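Local coordinates for protein beta-fructofuranosidase (Arthrobacter, PDB 3WPU) that is an enzyme of the levansucrase/invertase family, whose shared catalytic domain is a five-bladed beta-propeller, at residues A[11-16]-A[30-35]; A[371-376]-A[382-387]. One frame throughout, in Å; residues are numbered along the deposited sequence.

How the contacts relate
Contact 1 lies farther out, its centre about 23 Å from the centre of the chain and partly buried; contact 2 is buried, about 17 Å from that centre. Accordingly, contact 1 depends on one carboxylate, two N-H donors and a bridging water, with 154 Å² buried, whereas contact 2 combines strand pairing with apolar side chains and buries 405 Å². They share no element, but their centres are about 8 Å apart and they touch. Pro384 of contact 2 packs against His13 and Asp32, with its CD 3.4 Å from His13 CD2, and Gln15 O probably accepts a hydrogen bond from Asp376 N. The N-terminal 11-16 loop thus joins helix 30-38 to the hairpin.

Contact 1 (A[11-16]-A[30-35])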
loop_
_atom_site.group_PDB
_atom_site.type_symbol
_atom_site.label_atom_id
_atom_site.label_comp_id
_atom_site.label_asym_id
_atom_site.label_seq_id
_atom_site.Cartn_x
_atom_site.Cartn_y
_atom_site.Cartn_z
ATOM N N THR A 11 13.808 -20.939 5.345
ATOM C CA THR A 11 15.164 -20.539 5.021
ATOM C C THR A 11 15.725 -19.790 6.204
ATOM O O THR A 11 15.011 -19.072 6.892
ATOM C CB THR A 11 15.155 -19.634 3.762
ATOM O OG1 THR A 11 14.537 -20.339 2.679
ATOM C CG2 THR A 11 16.541 -19.248 3.346
ATOM N N ILE A 12 17.024 -19.949 6.448
ATOM C CA ILE A 12 17.690 -19.155 7.465
ATOM C C ILE A 12 18.051 -17.814 6.846
ATOM O O ILE A 12 18.770 -17.769 5.839
ATOM C CB ILE A 12 18.947 -19.867 8.010
ATOM C CG1 ILE A 12 18.535 -21.171 8.713
ATOM C CG2 ILE A 12 19.665 -18.956 8.982
ATOM C CD1 ILE A 12 19.695 -21.967 9.288
ATOM N N HIS A 13 17.506 -16.741 7.427
ATOM C CA HIS A 13 17.776 -15.375 6.985
ATOM C C HIS A 13 18.464 -14.650 8.140
ATOM O O HIS A 13 18.085 -14.802 9.299
ATOM C CB HIS A 13 16.497 -14.616 6.647
ATOM C CG HIS A 13 15.786 -15.108 5.425
ATOM N ND1 HIS A 13 16.151 -14.740 4.150
ATOM C CD2 HIS A 13 14.685 -15.892 5.287
ATOM C CE1 HIS A 13 15.330 -15.301 3.275
ATOM N NE2 HIS A 13 14.424 -15.987 3.943
ATOM N N THR A 14 19.473 -13.855 7.823
ATOM C CA THR A 14 20.295 -13.239 8.859
ATOM C C THR A 14 19.884 -11.850 9.296
ATOM O O THR A 14 20.390 -11.355 10.302
ATOM C CB THR A 14 21.750 -13.132 8.373
ATOM O OG1 THR A 14 21.832 -12.155 7.342
ATOM C CG2 THR A 14 22.225 -14.458 7.816
ATOM N N GLN A 15 19.009 -11.202 8.519
ATOM C CA GLN A 15 18.635 -9.793 8.706
ATOM C C GLN A 15 19.769 -8.790 8.516
ATOM O O GLN A 15 19.578 -7.611 8.769
ATOM C CB GLN A 15 17.959 -9.572 10.059
ATOM C CG GLN A 15 16.644 -10.336 10.186
ATOM C CD GLN A 15 15.890 -9.954 11.431
ATOM O OE1 GLN A 15 15.755 -8.763 11.753
ATOM N NE2 GLN A 15 15.392 -10.956 12.151
ATOM N N GLN A 16 20.932 -9.263 8.081
ATOM C CA GLN A 16 22.094 -8.372 7.960
ATOM C C GLN A 16 21.818 -7.265 6.937
ATOM O O GLN A 16 21.206 -7.499 5.873
ATOM C CB GLN A 16 23.366 -9.154 7.614
ATOM C CG GLN A 16 23.440 -9.743 6.227
ATOM C CD GLN A 16 24.554 -10.775 6.114
ATOM O OE1 GLN A 16 25.736 -10.410 6.020
ATOM N NE2 GLN A 16 24.194 -12.066 6.147
ATOM N N ARG A 30 10.699 -20.314 -1.733
ATOM C CA ARG A 30 9.633 -21.327 -1.741
ATOM C C ARG A 30 9.540 -22.038 -0.384
ATOM O O ARG A 30 8.453 -22.306 0.089
ATOM C CB ARG A 30 9.844 -22.322 -2.882
ATOM C CG ARG A 30 9.594 -21.698 -4.243
ATOM C CD ARG A 30 9.670 -22.701 -5.391
ATOM N NE ARG A 30 8.735 -23.823 -5.313
ATOM C CZ ARG A 30 7.500 -23.823 -5.804
ATOM N NH1 ARG A 30 6.997 -22.739 -6.382
ATOM N NH2 ARG A 30 6.754 -24.913 -5.701
ATOM N N ALA A 31 10.680 -22.292 0.261
ATOM C CA ALA A 31 10.708 -22.896 1.580
ATOM C C ALA A 31 9.978 -21.996 2.581
ATOM O O ALA A 31 9.183 -22.482 3.399
ATOM C CB ALA A 31 12.152 -23.128 2.017
ATOM N N ASP A 32 10.220 -20.692 2.489
ATOM C CA ASP A 32 9.552 -19.687 3.346
ATOM C C ASP A 32 8.036 -19.744 3.081
ATOM O O ASP A 32 7.234 -19.890 3.996
ATOM C CB ASP A 32 10.089 -18.265 3.049
ATOM C CG ASP A 32 11.545 -18.038 3.510
ATOM O OD1 ASP A 32 12.050 -18.779 4.384
ATOM O OD2 ASP A 32 12.148 -17.059 3.004
ATOM N N ALA A 33 7.666 -19.636 1.818
ATOM C CA ALA A 33 6.267 -19.562 1.448
ATOM C C ALA A 33 5.517 -20.839 1.823
ATOM O O ALA A 33 4.297 -20.797 2.103
ATOM C CB ALA A 33 6.135 -19.239 -0.047
ATOM N N ARG A 34 6.205 -21.974 1.877
ATOM C CA ARG A 34 5.529 -23.231 2.246
ATOM C C ARG A 34 5.160 -23.289 3.720
ATOM O O ARG A 34 4.314 -24.074 4.126
ATOM C CB ARG A 34 6.314 -24.470 1.780
ATOM C CG ARG A 34 6.273 -24.629 0.271
ATOM C CD ARG A 34 7.132 -25.769 -0.258
ATOM N NE ARG A 34 6.705 -27.085 0.223
ATOM C CZ ARG A 34 7.427 -28.207 0.123
ATOM N NH1 ARG A 34 8.649 -28.197 -0.406
ATOM N NH2 ARG A 34 6.934 -29.349 0.604
ATOM N N GLN A 35 5.742 -22.411 4.533
ATOM C CA GLN A 35 5.309 -22.290 5.922
ATOM C C GLN A 35 3.824 -21.901 6.029
ATOM O O GLN A 35 3.160 -22.265 6.980
ATOM C CB GLN A 35 6.145 -21.261 6.666
ATOM C CG GLN A 35 7.650 -21.498 6.659
ATOM C CD GLN A 35 8.040 -22.930 6.964
ATOM O OE1 GLN A 35 7.815 -23.433 8.066
ATOM N NE2 GLN A 35 8.636 -23.575 5.996
HETATM O O HOH W 1 12.474 -17.830 6.899
#
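Thr11 and His13 converge on the carboxylate of Asp32, one residue on each oxygen. Asp32 CB points toward 11-16, and chi1 of -70° sets CG beside the backbone N, 3.6 Å from His13 NE2. At the tip the two oxygens divide the work. Asp32 OD1 accepts the backbone N of Thr11 at 2.9 Å, nearly along the C-O axis, with a bent N-H...O angle of 145°. A water donates to this same Asp32 OD1 at 2.7 Å and also to Thr11 O, closing a bridge beside the direct bond. Asp32 OD2 takes the NE2-H of His13 at 2.7 Å on its syn lone pair; the bond is straighter, at 166°, and lies almost in the imidazole plane. Thr11 OG1 meets Ala31 CB at 3.7 Å, but its hydrogen bonds go to Gly282 and Thr29. The other ring nitrogen, His13 ND1, bonds to Asp381, so carboxylates hold both nitrogens and would probably favour a protonated ring. The backbone N of Asp32 is hydrogen-bonded to Thr29 OG1, just before helix 30-38. The arrangement is therefore a His-carboxylate hydrogen bond made by an acidic residue in a helix's first turn, fastening the N-terminal loop there.

Contact 2 (A[371-376]-A[382-387]); sequences YGFVGD and YQPLNG
Val374 and Gln383 face each other as an antiparallel hydrogen-bonded pair: Val374 N donates to Gln383 O, and Gln383 N to Val374 O, each at 2.9 Å. Beyond the neighbouring non-hydrogen-bonded pair, Phe373 with Pro384, Leu385 N adds a bond to Gly372 O. On the face bearing Phe373, Phe373 CD1 lies 3.7 Å from Pro384 CG, and Phe373 CB meets Tyr382 CD2 at the same separation. Val374 N lies in the plane of the Tyr382 ring at its edge, and Tyr382 CD2 touches the backbone at Val374 C (3.6 Å). On the face bearing Val374, chi1 of 64° places CG1 between the backbone N and the carbonyl carbon, 3.8 Å from Leu385 CD2, and the two side chains cross at about a right angle. Gly372 has no side chain, which lets Leu385 CD1 settle 3.5 Å from Gly372 C. The three backbone hydrogen bonds across the contact close a beta hairpin of strands 369-375 and 383-384, part of an antiparallel sheet consistent with a blade of the family's propeller. Further out, Gln383 folds back at chi2 (58°), bringing NE2 3.0 Å from Pro384 O in a nearly straight bond of 171° that lies in both the amide and the carbonyl planes. Tyr350 of the adjacent strand 348-355 touches both Val374 and Leu385. Trp28 meets the Phe373 ring edge-to-face, and Tyr382 OH is held by Ile378 O and Ser349 OG.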
loop_
_atom_site.group_PDB
_atom_site.type_symbol
_atom_site.label_atom_id
_atom_site.label_comp_id
_atom_site.label_asym_id
_atom_site.label_seq_id
_atom_site.Cartn_x
_atom_site.Cartn_y
_atom_site.Cartn_z
ATOM N N TYR A 371 1.753 -9.280 3.557
ATOM C CA TYR A 371 2.950 -10.054 3.818
ATOM C C TYR A 371 3.996 -9.063 4.277
ATOM O O TYR A 371 3.955 -7.892 3.888
ATOM C CB TYR A 371 3.354 -10.844 2.562
ATOM C CG TYR A 371 2.344 -11.946 2.305
ATOM C CD1 TYR A 371 1.159 -11.676 1.657
ATOM C CD2 TYR A 371 2.552 -13.227 2.810
ATOM C CE1 TYR A 371 0.210 -12.666 1.450
ATOM C CE2 TYR A 371 1.606 -14.222 2.623
ATOM C CZ TYR A 371 0.429 -13.930 1.981
ATOM O OH TYR A 371 -0.488 -14.964 1.814
ATOM N N GLY A 372 4.873 -9.513 5.150
ATOM C CA GLY A 372 5.936 -8.637 5.632
ATOM C C GLY A 372 7.209 -9.330 5.966
ATOM O O GLY A 372 7.290 -10.561 6.088
ATOM N N PHE A 373 8.236 -8.493 6.134
ATOM C CA PHE A 373 9.632 -8.908 6.164
ATOM C C PHE A 373 10.396 -7.935 7.056
ATOM O O PHE A 373 10.118 -6.751 7.012
ATOM C CB PHE A 373 10.213 -8.901 4.739
ATOM C CG PHE A 373 9.393 -9.687 3.752
ATOM C CD1 PHE A 373 9.683 -11.009 3.459
ATOM C CD2 PHE A 373 8.301 -9.077 3.152
ATOM C CE1 PHE A 373 8.894 -11.735 2.580
ATOM C CE2 PHE A 373 7.506 -9.788 2.277
ATOM C CZ PHE A 373 7.801 -11.114 1.993
ATOM N N VAL A 374 11.334 -8.421 7.875
ATOM C CA VAL A 374 12.034 -7.520 8.774
ATOM C C VAL A 374 13.529 -7.713 8.674
ATOM O O VAL A 374 14.010 -8.823 8.492
ATOM C CB VAL A 374 11.559 -7.724 10.238
ATOM C CG1 VAL A 374 11.881 -9.109 10.788
ATOM C CG2 VAL A 374 12.108 -6.616 11.120
ATOM N N GLY A 375 14.256 -6.608 8.811
ATOM C CA GLY A 375 15.704 -6.728 8.818
ATOM C C GLY A 375 16.316 -5.502 9.399
ATOM O O GLY A 375 15.637 -4.597 9.857
ATOM N N ASP A 376 17.644 -5.467 9.359
ATOM C CA ASP A 376 18.390 -4.397 9.988
ATOM C C ASP A 376 18.667 -3.170 9.123
ATOM O O ASP A 376 19.305 -2.229 9.586
ATOM C CB ASP A 376 19.722 -4.969 10.506
ATOM C CG ASP A 376 19.531 -5.861 11.724
ATOM O OD1 ASP A 376 18.554 -5.677 12.471
ATOM O OD2 ASP A 376 20.405 -6.713 11.967
ATOM N N TYR A 382 16.310 -9.945 4.538
ATOM C CA TYR A 382 15.034 -9.869 5.224
ATOM C C TYR A 382 14.540 -11.236 5.714
ATOM O O TYR A 382 14.657 -12.244 5.007
ATOM C CB TYR A 382 13.980 -9.288 4.288
ATOM C CG TYR A 382 13.962 -7.776 4.187
ATOM C CD1 TYR A 382 14.515 -7.111 3.084
ATOM C CD2 TYR A 382 13.378 -7.000 5.198
ATOM C CE1 TYR A 382 14.513 -5.718 3.002
ATOM C CE2 TYR A 382 13.354 -5.614 5.103
ATOM C CZ TYR A 382 13.915 -4.978 4.000
ATOM O OH TYR A 382 13.856 -3.597 3.964
ATOM N N GLN A 383 14.002 -11.224 6.927
ATOM C CA GLN A 383 13.361 -12.373 7.527
ATOM C C GLN A 383 11.862 -12.226 7.292
ATOM O O GLN A 383 11.255 -11.325 7.868
ATOM C CB GLN A 383 13.611 -12.357 9.024
ATOM C CG GLN A 383 12.871 -13.409 9.815
ATOM C CD GLN A 383 13.224 -14.800 9.328
ATOM O OE1 GLN A 383 14.393 -15.212 9.389
ATOM N NE2 GLN A 383 12.256 -15.499 8.767
ATOM N N PRO A 384 11.270 -13.110 6.484
ATOM C CA PRO A 384 9.802 -13.065 6.408
ATOM C C PRO A 384 9.151 -13.313 7.755
ATOM O O PRO A 384 9.617 -14.151 8.535
ATOM C CB PRO A 384 9.482 -14.196 5.434
ATOM C CG PRO A 384 10.693 -14.349 4.588
ATOM C CD PRO A 384 11.810 -14.151 5.598
ATOM N N LEU A 385 8.091 -12.573 8.054
ATOM C CA LEU A 385 7.511 -12.573 9.401
ATOM C C LEU A 385 6.766 -13.861 9.722
ATOM O O LEU A 385 6.357 -14.607 8.803
ATOM C CB LEU A 385 6.548 -11.387 9.585
ATOM C CG LEU A 385 7.156 -9.998 9.432
ATOM C CD1 LEU A 385 6.050 -8.972 9.283
ATOM C CD2 LEU A 385 8.089 -9.670 10.591
ATOM N N ASN A 386 6.618 -14.129 11.019
ATOM C CA ASN A 386 5.756 -15.213 11.526
ATOM C C ASN A 386 6.164 -16.610 11.034
ATOM O O ASN A 386 5.549 -17.202 10.145
ATOM C CB ASN A 386 4.281 -14.860 11.241
ATOM C CG ASN A 386 3.876 -13.576 11.934
ATOM O OD1 ASN A 386 3.376 -12.603 11.316
ATOM N ND2 ASN A 386 4.126 -13.537 13.191
ATOM N N GLY A 387 7.242 -17.121 11.629
ATOM C CA GLY A 387 7.756 -18.449 11.328
ATOM C C GLY A 387 8.433 -18.545 9.976
ATOM O O GLY A 387 8.576 -19.629 9.426
#